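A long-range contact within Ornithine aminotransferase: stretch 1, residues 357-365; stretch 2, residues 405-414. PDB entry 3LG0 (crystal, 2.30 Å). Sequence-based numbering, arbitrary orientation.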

ATOM      1  N   ASP A 357     -35.045   8.097   6.965  1.00 60.86           N
ATOM      2  CA  ASP A 357     -36.239   7.686   7.694  1.00 53.14           C
ATOM      3  C   ASP A 357     -37.317   7.148   6.759  1.00 51.62           C
ATOM      4  O   ASP A 357     -38.238   6.464   7.200  1.00 48.00           O
ATOM      5  N   LEU A 358     -37.202   7.462   5.471  1.00 44.56           N
ATOM      6  CA  LEU A 358     -38.208   7.048   4.496  1.00 41.16           C
ATOM      7  C   LEU A 358     -37.740   5.895   3.621  1.00 41.27           C
ATOM      8  O   LEU A 358     -38.544   5.055   3.220  1.00 43.27           O
ATOM      9  N   VAL A 359     -36.441   5.851   3.325  1.00 50.58           N
ATOM     10  CA  VAL A 359     -35.890   4.781   2.487  1.00 41.98           C
ATOM     11  C   VAL A 359     -34.638   4.127   3.052  1.00 46.60           C
ATOM     12  O   VAL A 359     -33.888   4.730   3.821  1.00 38.67           O
ATOM     13  N   ASN A 360     -34.423   2.881   2.650  1.00 44.10           N
ATOM     14  CA  ASN A 360     -33.181   2.200   2.933  1.00 40.85           C
ATOM     15  C   ASN A 360     -32.254   2.385   1.742  1.00 37.85           C
ATOM     16  O   ASN A 360     -32.617   2.066   0.613  1.00 37.92           O
ATOM     17  N   VAL A 361     -31.060   2.912   1.999  1.00 37.28           N
ATOM     18  CA  VAL A 361     -30.172   3.340   0.919  1.00 35.33           C
ATOM     19  C   VAL A 361     -29.462   2.165   0.242  1.00 33.14           C
ATOM     20  O   VAL A 361     -29.153   2.216  -0.952  1.00 33.27           O
ATOM     21  N   TRP A 362     -29.210   1.110   1.006  1.00 32.57           N
ATOM     22  CA  TRP A 362     -28.732  -0.138   0.432  1.00 30.23           C
ATOM     23  C   TRP A 362     -29.690  -0.589  -0.672  1.00 41.51           C
ATOM     24  O   TRP A 362     -29.252  -0.904  -1.788  1.00 34.91           O
ATOM     25  N   ASP A 363     -30.995  -0.595  -0.376  1.00 29.60           N
ATOM     26  CA  ASP A 363     -31.996  -1.005  -1.374  1.00 32.02           C
ATOM     27  C   ASP A 363     -31.977  -0.112  -2.611  1.00 27.55           C
ATOM     28  O   ASP A 363     -32.139  -0.583  -3.736  1.00 30.56           O
ATOM     29  N   ILE A 364     -31.761   1.182  -2.401  1.00 26.98           N
ATOM     30  CA  ILE A 364     -31.626   2.110  -3.521  1.00 30.86           C
ATOM     31  C   ILE A 364     -30.465   1.701  -4.431  1.00 29.82           C
ATOM     32  O   ILE A 364     -30.616   1.658  -5.650  1.00 29.61           O
ATOM     33  N   CYS A 365     -29.323   1.371  -3.831  1.00 31.22           N
ATOM     34  CA  CYS A 365     -28.159   0.922  -4.592  1.00 33.83           C
ATOM     35  C   CYS A 365     -28.439  -0.379  -5.336  1.00 30.39           C
ATOM     36  O   CYS A 365     -28.063  -0.537  -6.497  1.00 31.85           O
ATOM     37  N   LYS A 405     -35.672   7.185 -12.697  1.00 36.84           N
ATOM     38  CA  LYS A 405     -36.509   5.984 -12.655  1.00 34.32           C
ATOM     39  C   LYS A 405     -36.356   5.216 -11.338  1.00 44.15           C
ATOM     40  O   LYS A 405     -37.332   4.662 -10.825  1.00 41.08           O
ATOM     41  N   THR A 406     -35.138   5.194 -10.790  1.00 35.11           N
ATOM     42  CA  THR A 406     -34.857   4.434  -9.564  1.00 38.84           C
ATOM     43  C   THR A 406     -35.415   5.152  -8.341  1.00 31.73           C
ATOM     44  O   THR A 406     -36.012   4.527  -7.465  1.00 30.42           O
ATOM     45  N   VAL A 407     -35.222   6.465  -8.287  1.00 29.35           N
ATOM     46  CA  VAL A 407     -35.815   7.262  -7.221  1.00 33.25           C
ATOM     47  C   VAL A 407     -37.338   7.188  -7.306  1.00 31.99           C
ATOM     48  O   VAL A 407     -38.013   7.023  -6.294  1.00 34.83           O
ATOM     49  N   LYS A 408     -37.864   7.302  -8.522  1.00 37.00           N
ATOM     50  CA  LYS A 408     -39.304   7.243  -8.764  1.00 36.33           C
ATOM     51  C   LYS A 408     -39.919   6.026  -8.079  1.00 39.01           C
ATOM     52  O   LYS A 408     -40.929   6.135  -7.391  1.00 35.45           O
ATOM     53  N   PHE A 409     -39.281   4.875  -8.262  1.00 41.24           N
ATOM     54  CA  PHE A 409     -39.714   3.624  -7.641  1.00 36.13           C
ATOM     55  C   PHE A 409     -39.918   3.737  -6.133  1.00 37.83           C
ATOM     56  O   PHE A 409     -40.958   3.328  -5.618  1.00 44.62           O
ATOM     57  N   PHE A 410     -38.941   4.286  -5.419  1.00 38.18           N
ATOM     58  CA  PHE A 410     -39.101   4.463  -3.976  1.00 39.86           C
ATOM     59  C   PHE A 410     -40.134   5.527  -3.588  1.00 46.99           C
ATOM     60  O   PHE A 410     -40.747   5.439  -2.526  1.00 41.75           O
ATOM     61  N   ASP A 411     -40.319   6.529  -4.443  1.00 45.20           N
ATOM     62  CA  ASP A 411     -41.341   7.538  -4.191  1.00 47.71           C
ATOM     63  C   ASP A 411     -42.723   6.917  -4.370  1.00 48.09           C
ATOM     64  O   ASP A 411     -43.593   7.092  -3.533  1.00 34.27           O
ATOM     65  N   ASP A 412     -42.906   6.183  -5.463  1.00 45.58           N
ATOM     66  CA  ASP A 412     -44.188   5.566  -5.769  1.00 50.29           C
ATOM     67  C   ASP A 412     -44.622   4.563  -4.689  1.00 46.24           C
ATOM     68  O   ASP A 412     -45.802   4.278  -4.543  1.00 48.84           O
ATOM     69  N   ASN A 413     -43.675   4.066  -3.903  1.00 46.64           N
ATOM     70  CA  ASN A 413     -43.975   2.967  -2.994  1.00 39.83           C
ATOM     71  C   ASN A 413     -43.767   3.185  -1.492  1.00 47.46           C
ATOM     72  O   ASN A 413     -43.725   2.213  -0.734  1.00 49.65           O
ATOM     73  N   LEU A 414     -43.648   4.429  -1.035  1.00 47.17           N
ATOM     74  CA  LEU A 414     -43.428   4.622   0.403  1.00 45.35           C
ATOM     75  C   LEU A 414     -44.687   4.541   1.259  1.00 48.45           C
ATOM     76  O   LEU A 414     -44.617   4.012   2.372  1.00 52.19           O
TER

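A single aromatic ring can organise a small contact between distant parts of a chain, and Ornithine aminotransferase offers a compact example. Phe410 projects from the helix of the second stretch with its CA-to-CB bond toward the first, in the m rotamer (chi1 -71°, chi2 -86°), and it gives up more surface to the contact than any other residue here. The aliphatic side chain of Ile364 (m, then t) covers one face of the ring: its CG1 lies 3.9 Å from the centroid of the Phe410 ring and 18° off the ring normal, a CH-pi arrangement, and reaches within 3.7 Å of Phe410 CE2. The CA-to-CB bond of Ile364 runs sideways to the second stretch, and its backbone also comes close, with Ile364 CA 3.7 Å from Phe410 CE2.

Two further residues meet the ring obliquely. Val359 (m) points toward the second stretch from the loop before the first helix and brings its CG1 to 3.6 Å from Phe410 CD1. Four residues further along, in the first helix, Asp363 contributes not its carboxylate but carbon: its carbonyl C lies 3.7 Å from Phe410 CZ, and its CB 3.9 Å from the same CZ atom. An acidic residue can thus line an aromatic ring with the apolar root of its side chain.

On either side of this centre the packing thins. Toward the start of the second stretch, Thr406 (m) points inward and sets its methyl CG2 3.8 Å from Ile364 O, while its OG1 is hydrogen-bonded elsewhere in the structure. At the other end, Leu358 (m, t) and Leu414, whose chi1 of 30° falls between wells, touch loosely, Leu358 CD1 to Leu414 CD2 at 4.5 Å.

The helix axes approach no closer than 10.7 Å and their directions diverge by 136°, so side chains must span the gap. No hydrogen bond crosses it; several polar groups bond within their own stretch, while Thr406 OG1 and the Asp411 carboxylate are bonded elsewhere in the structure. Asn360 (t) caps the first helix, its OD1 accepting from Asp363 N at 3.0 Å, a bond that ties the loop to the start of the helix beside the ring. Within the second stretch, Lys408 NZ forms a salt bridge with Asp412 OD2 at 2.8 Å, one turn along the helix and out of reach of the first stretch, and Asn413 ND2 donates to Phe409 O at 3.1 Å. The general lesson is that mostly apolar packing can join two segments while their polar side chains find partners within a stretch or elsewhere in the structure.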

ATOM      1  CB  ASP A 357     -36.803   8.854   8.493  1.00 56.02           C
ATOM      2  CG  ASP A 357     -36.035   9.098   9.759  1.00 77.18           C
ATOM      3  OD1 ASP A 357     -35.371   8.151  10.225  1.00 78.45           O
ATOM      4  OD2 ASP A 357     -36.090  10.230  10.282  1.00 96.83           O
ATOM      5  CB  LEU A 358     -38.621   8.229   3.622  1.00 44.88           C
ATOM      6  CG  LEU A 358     -39.095   9.465   4.397  1.00 48.27           C
ATOM      7  CD1 LEU A 358     -39.649  10.518   3.464  1.00 44.39           C
ATOM      8  CD2 LEU A 358     -40.140   9.071   5.424  1.00 54.44           C
ATOM      9  CB  VAL A 359     -35.546   5.270   1.078  1.00 39.47           C
ATOM     10  CG1 VAL A 359     -36.771   5.262   0.195  1.00 47.06           C
ATOM     11  CG2 VAL A 359     -34.899   6.651   1.140  1.00 41.75           C
ATOM     12  CB  ASN A 360     -33.421   0.722   3.202  1.00 41.24           C
ATOM     13  CG  ASN A 360     -32.137  -0.018   3.475  1.00 50.46           C
ATOM     14  OD1 ASN A 360     -31.392  -0.347   2.549  1.00 52.64           O
ATOM     15  ND2 ASN A 360     -31.852  -0.264   4.754  1.00 43.85           N
ATOM     16  CB  VAL A 361     -29.170   4.417   1.406  1.00 44.84           C
ATOM     17  CG1 VAL A 361     -28.296   4.862   0.282  1.00 46.23           C
ATOM     18  CG2 VAL A 361     -29.919   5.618   1.937  1.00 44.36           C
ATOM     19  CB  TRP A 362     -28.618  -1.213   1.521  1.00 31.23           C
ATOM     20  CG  TRP A 362     -28.176  -2.573   1.035  1.00 46.71           C
ATOM     21  CD1 TRP A 362     -28.975  -3.654   0.779  1.00 45.27           C
ATOM     22  CD2 TRP A 362     -26.832  -3.003   0.771  1.00 42.78           C
ATOM     23  NE1 TRP A 362     -28.216  -4.721   0.371  1.00 49.82           N
ATOM     24  CE2 TRP A 362     -26.897  -4.352   0.360  1.00 41.85           C
ATOM     25  CE3 TRP A 362     -25.581  -2.378   0.845  1.00 44.39           C
ATOM     26  CZ2 TRP A 362     -25.760  -5.088   0.015  1.00 47.20           C
ATOM     27  CZ3 TRP A 362     -24.445  -3.115   0.494  1.00 45.63           C
ATOM     28  CH2 TRP A 362     -24.547  -4.454   0.090  1.00 43.81           C
ATOM     29  CB  ASP A 363     -33.405  -1.055  -0.768  1.00 38.70           C
ATOM     30  CG  ASP A 363     -33.547  -2.142   0.292  1.00 50.28           C
ATOM     31  OD1 ASP A 363     -32.788  -3.136   0.243  1.00 55.97           O
ATOM     32  OD2 ASP A 363     -34.410  -2.007   1.186  1.00 53.21           O
ATOM     33  CB  ILE A 364     -31.474   3.574  -3.035  1.00 36.79           C
ATOM     34  CG1 ILE A 364     -32.744   4.020  -2.301  1.00 37.70           C
ATOM     35  CG2 ILE A 364     -31.165   4.500  -4.206  1.00 33.91           C
ATOM     36  CD1 ILE A 364     -32.641   5.384  -1.652  1.00 33.57           C
ATOM     37  CB  CYS A 365     -26.935   0.760  -3.676  1.00 32.81           C
ATOM     38  SG  CYS A 365     -26.352   2.313  -2.985  1.00 43.22           S
ATOM     39  CB  LYS A 405     -36.162   5.079 -13.846  1.00 37.84           C
ATOM     40  CG  LYS A 405     -36.866   3.730 -13.861  1.00 40.86           C
ATOM     41  CD  LYS A 405     -36.350   2.880 -15.023  1.00 43.20           C
ATOM     42  CE  LYS A 405     -36.938   1.482 -14.993  1.00 48.06           C
ATOM     43  NZ  LYS A 405     -36.230   0.607 -15.965  1.00 62.53           N
ATOM     44  CB  THR A 406     -33.337   4.159  -9.355  1.00 35.26           C
ATOM     45  OG1 THR A 406     -32.811   3.434 -10.471  1.00 34.36           O
ATOM     46  CG2 THR A 406     -33.085   3.338  -8.073  1.00 27.16           C
ATOM     47  CB  VAL A 407     -35.376   8.730  -7.288  1.00 41.10           C
ATOM     48  CG1 VAL A 407     -36.080   9.535  -6.205  1.00 29.35           C
ATOM     49  CG2 VAL A 407     -33.860   8.840  -7.131  1.00 42.66           C
ATOM     50  CB  LYS A 408     -39.578   7.192 -10.266  1.00 50.02           C
ATOM     51  CG  LYS A 408     -41.002   7.551 -10.668  1.00 45.22           C
ATOM     52  CD  LYS A 408     -41.245   7.190 -12.123  1.00 50.13           C
ATOM     53  CE  LYS A 408     -42.658   7.579 -12.578  1.00 73.96           C
ATOM     54  NZ  LYS A 408     -43.755   6.884 -11.831  1.00 54.88           N
ATOM     55  CB  PHE A 409     -38.724   2.494  -7.967  1.00 48.97           C
ATOM     56  CG  PHE A 409     -39.019   1.197  -7.262  1.00 36.06           C
ATOM     57  CD1 PHE A 409     -40.018   0.352  -7.725  1.00 38.98           C
ATOM     58  CD2 PHE A 409     -38.296   0.824  -6.143  1.00 41.26           C
ATOM     59  CE1 PHE A 409     -40.292  -0.836  -7.084  1.00 41.99           C
ATOM     60  CE2 PHE A 409     -38.565  -0.364  -5.483  1.00 38.33           C
ATOM     61  CZ  PHE A 409     -39.565  -1.202  -5.957  1.00 42.75           C
ATOM     62  CB  PHE A 410     -37.756   4.718  -3.290  1.00 43.35           C
ATOM     63  CG  PHE A 410     -36.884   3.507  -3.260  1.00 43.41           C
ATOM     64  CD1 PHE A 410     -37.013   2.577  -2.247  1.00 41.83           C
ATOM     65  CD2 PHE A 410     -35.988   3.260  -4.288  1.00 36.96           C
ATOM     66  CE1 PHE A 410     -36.240   1.438  -2.245  1.00 39.83           C
ATOM     67  CE2 PHE A 410     -35.218   2.134  -4.289  1.00 34.82           C
ATOM     68  CZ  PHE A 410     -35.340   1.219  -3.266  1.00 30.72           C
ATOM     69  CB  ASP A 411     -41.177   8.742  -5.126  1.00 30.25           C
ATOM     70  CG  ASP A 411     -40.074   9.703  -4.665  1.00 49.54           C
ATOM     71  OD1 ASP A 411     -39.830   9.829  -3.438  1.00 40.06           O
ATOM     72  OD2 ASP A 411     -39.452  10.340  -5.545  1.00 44.13           O
ATOM     73  CB  ASP A 412     -44.149   4.901  -7.156  1.00 35.55           C
ATOM     74  CG  ASP A 412     -44.112   5.909  -8.281  1.00 41.44           C
ATOM     75  OD1 ASP A 412     -44.115   7.116  -7.981  1.00 41.44           O
ATOM     76  OD2 ASP A 412     -44.085   5.510  -9.464  1.00 40.26           O
ATOM     77  CB  ASN A 413     -43.216   1.715  -3.440  1.00 47.51           C
ATOM     78  CG  ASN A 413     -43.841   1.065  -4.656  1.00 53.66           C
ATOM     79  OD1 ASN A 413     -44.947   0.533  -4.573  1.00 58.45           O
ATOM     80  ND2 ASN A 413     -43.144   1.112  -5.796  1.00 36.49           N
ATOM     81  CB  LEU A 414     -42.638   5.899   0.709  1.00 61.28           C
ATOM     82  CG  LEU A 414     -42.754   7.096  -0.222  1.00 56.10           C
ATOM     83  CD1 LEU A 414     -44.204   7.354  -0.609  1.00 79.52           C
ATOM     84  CD2 LEU A 414     -42.153   8.293   0.481  1.00 51.91           C
TER